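Local structure of aspartate aminotransferase (Plasmodium falciparum, 3K7Y) at residues V243-S248 / A260-C265. The protein probably catalyses the reversible transfer of an amino group from L-aspartate to 2-oxoglutarate, as a homodimeric enzyme dependent on pyridoxal 5'-phosphate. Sequence-based numbering, arbitrary orientation.
Sequences VCQSFS and ALHIVC. With PLP (pyridoxal-5'-phosphate), chain B.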
loop_
_atom_site.group_PDB
_atom_site.type_symbol
_atom_site.label_atom_id
_atom_site.label_comp_id
_atom_site.label_asym_id
_atom_site.label_seq_id
_atom_site.Cartn_x
_atom_site.Cartn_y
_atom_site.Cartn_z
ATOM N N VAL A 243 -4.296 5.504 -17.351
ATOM C CA VAL A 243 -5.015 6.372 -16.431
ATOM C C VAL A 243 -4.708 6.017 -14.970
ATOM O O VAL A 243 -4.881 4.864 -14.548
ATOM C CB VAL A 243 -6.550 6.349 -16.684
ATOM C CG1 VAL A 243 -7.222 7.504 -15.960
ATOM C CG2 VAL A 243 -6.874 6.407 -18.172
ATOM N N CYS A 244 -4.234 7.010 -14.219
ATOM C CA CYS A 244 -4.138 6.899 -12.776
ATOM C C CYS A 244 -5.308 7.652 -12.196
ATOM O O CYS A 244 -5.491 8.837 -12.481
ATOM C CB CYS A 244 -2.827 7.490 -12.277
ATOM S SG CYS A 244 -1.383 6.678 -13.005
ATOM N N GLN A 245 -6.093 6.970 -11.371
ATOM C CA GLN A 245 -7.357 7.506 -10.881
ATOM C C GLN A 245 -7.414 7.429 -9.366
ATOM O O GLN A 245 -7.193 6.362 -8.795
ATOM C CB GLN A 245 -8.486 6.721 -11.529
ATOM C CG GLN A 245 -9.800 6.572 -10.778
ATOM C CD GLN A 245 -10.915 6.078 -11.709
ATOM O OE1 GLN A 245 -12.098 6.096 -11.370
ATOM N NE2 GLN A 245 -10.530 5.664 -12.902
ATOM N N SER A 246 -7.672 8.570 -8.723
ATOM C CA SER A 246 -7.812 8.651 -7.277
ATOM C C SER A 246 -9.241 8.958 -6.909
ATOM O O SER A 246 -9.932 9.675 -7.637
ATOM C CB SER A 246 -6.925 9.750 -6.705
ATOM O OG SER A 246 -7.227 9.967 -5.331
ATOM N N PHE A 247 -9.673 8.425 -5.771
ATOM C CA PHE A 247 -11.001 8.681 -5.240
ATOM C C PHE A 247 -10.834 9.322 -3.882
ATOM O O PHE A 247 -11.747 9.266 -3.040
ATOM C CB PHE A 247 -11.750 7.382 -5.036
ATOM C CG PHE A 247 -11.908 6.558 -6.267
ATOM C CD1 PHE A 247 -12.853 6.881 -7.229
ATOM C CD2 PHE A 247 -11.149 5.410 -6.443
ATOM C CE1 PHE A 247 -13.023 6.075 -8.361
ATOM C CE2 PHE A 247 -11.312 4.608 -7.573
ATOM C CZ PHE A 247 -12.249 4.939 -8.528
ATOM N N SER A 248 -9.660 9.902 -3.648
ATOM C CA SER A 248 -9.413 10.529 -2.372
ATOM C C SER A 248 -10.288 11.739 -2.179
ATOM O O SER A 248 -10.744 11.975 -1.059
ATOM C CB SER A 248 -7.951 10.872 -2.174
ATOM O OG SER A 248 -7.314 9.809 -1.483
ATOM N N ALA A 260 -7.035 3.600 -8.684
ATOM C CA ALA A 260 -6.980 2.604 -9.740
ATOM C C ALA A 260 -5.956 2.960 -10.825
ATOM O O ALA A 260 -5.557 4.109 -10.934
ATOM C CB ALA A 260 -8.348 2.430 -10.335
ATOM N N LEU A 261 -5.542 1.966 -11.611
ATOM C CA LEU A 261 -4.629 2.147 -12.746
ATOM C C LEU A 261 -5.240 1.513 -13.998
ATOM O O LEU A 261 -5.486 0.311 -14.010
ATOM C CB LEU A 261 -3.296 1.436 -12.469
ATOM C CG LEU A 261 -1.918 1.905 -12.990
ATOM C CD1 LEU A 261 -0.938 0.729 -13.191
ATOM C CD2 LEU A 261 -1.996 2.758 -14.265
ATOM N N HIS A 262 -5.475 2.300 -15.045
ATOM C CA HIS A 262 -6.003 1.750 -16.291
ATOM C C HIS A 262 -4.989 1.814 -17.417
ATOM O O HIS A 262 -4.434 2.877 -17.704
ATOM C CB HIS A 262 -7.276 2.478 -16.701
ATOM C CG HIS A 262 -8.296 2.555 -15.609
ATOM N ND1 HIS A 262 -9.114 1.496 -15.276
ATOM C CD2 HIS A 262 -8.607 3.556 -14.749
ATOM C CE1 HIS A 262 -9.889 1.845 -14.265
ATOM N NE2 HIS A 262 -9.603 3.090 -13.929
ATOM N N ILE A 263 -4.735 0.666 -18.040
ATOM C CA ILE A 263 -3.856 0.600 -19.210
ATOM C C ILE A 263 -4.614 0.015 -20.390
ATOM O O ILE A 263 -5.203 -1.063 -20.288
ATOM C CB ILE A 263 -2.563 -0.217 -18.952
ATOM C CG1 ILE A 263 -1.732 0.435 -17.847
ATOM C CG2 ILE A 263 -1.734 -0.336 -20.246
ATOM C CD1 ILE A 263 -0.598 -0.392 -17.374
ATOM N N VAL A 264 -4.592 0.742 -21.504
ATOM C CA VAL A 264 -5.347 0.369 -22.695
ATOM C C VAL A 264 -4.477 -0.527 -23.575
ATOM O O VAL A 264 -3.360 -0.153 -23.936
ATOM C CB VAL A 264 -5.866 1.630 -23.458
ATOM C CG1 VAL A 264 -6.309 1.285 -24.871
ATOM C CG2 VAL A 264 -7.017 2.296 -22.697
ATOM N N CYS A 265 -4.995 -1.710 -23.903
ATOM C CA CYS A 265 -4.224 -2.739 -24.619
ATOM C C CYS A 265 -4.750 -3.068 -26.025
ATOM O O CYS A 265 -5.955 -3.040 -26.272
ATOM C CB CYS A 265 -4.157 -4.024 -23.787
ATOM S SG CYS A 265 -3.437 -3.816 -22.148
HETATM N N1 PLP B . -2.379 13.354 -8.669
HETATM C C2 PLP B . -2.753 14.635 -8.351
HETATM C C2A PLP B . -2.711 15.663 -9.416
HETATM C C3 PLP B . -3.167 14.936 -7.062
HETATM O O3 PLP B . -3.559 16.213 -6.748
HETATM C C4 PLP B . -3.189 13.937 -6.089
HETATM C C4A PLP B . -3.780 14.281 -4.756
HETATM O O4A PLP B . -4.981 14.059 -4.554
HETATM C C5 PLP B . -2.814 12.617 -6.406
HETATM C C6 PLP B . -2.400 12.347 -7.712
HETATM C C5A PLP B . -2.786 11.453 -5.411
HETATM O O4P PLP B . -3.955 11.245 -4.637
HETATM P P PLP B . -3.968 10.154 -3.439
HETATM O O1P PLP B . -5.349 9.609 -3.215
HETATM O O2P PLP B . -3.596 10.835 -2.149
HETATM O O3P PLP B . -3.025 9.036 -3.822
#
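Val243 and His262 face each other as an antiparallel hydrogen-bonded pair, N of Val243 giving to O of His262 and N of His262 to O of Val243, both at 2.7 Å. Gln245 and Ala260 repeat the pattern, with Gln245 N 2.9 Å from Ala260 O and Ala260 N 2.8 Å from Gln245 O. Between these pairs Cys244 and Leu261 turn to the other face of the sheet, where SG and CD2 touch loosely.

On the face of Val243, Gln245 and His262, the imidazole lies diagonally across from the glutamine. Gln245 has CG anti to its backbone N (chi1 151°) and runs on extended, which carries its amide to the edge of the ring. NE2 of Gln245 comes 2.9 Å from NE2 of His262, but the angle is too poor for a hydrogen bond, and the amide and ring planes are 52° apart. Val243 CB packs on His262 CB, and Ile85 of helix 75-86 touches both the glutamine and the histidine.

Strand 241-246 also bonds to strand 209-214, and strand 258-264 to strand 98-104, so this hairpin lies within the large mixed sheet of the PLP-binding domain. Where the first strand ends, Ser246 OG accepts from Ser248 N in an ST turn. The same hydroxyl donates to O1P of PLP at 2.9 Å, and Ser248 OG donates to O1P at 2.6 Å. One phosphate oxygen is thus gripped by two hydroxyls, and Arg257 binds the cofactor as well; its positive charge probably helps to stabilise the phosphate as an anion.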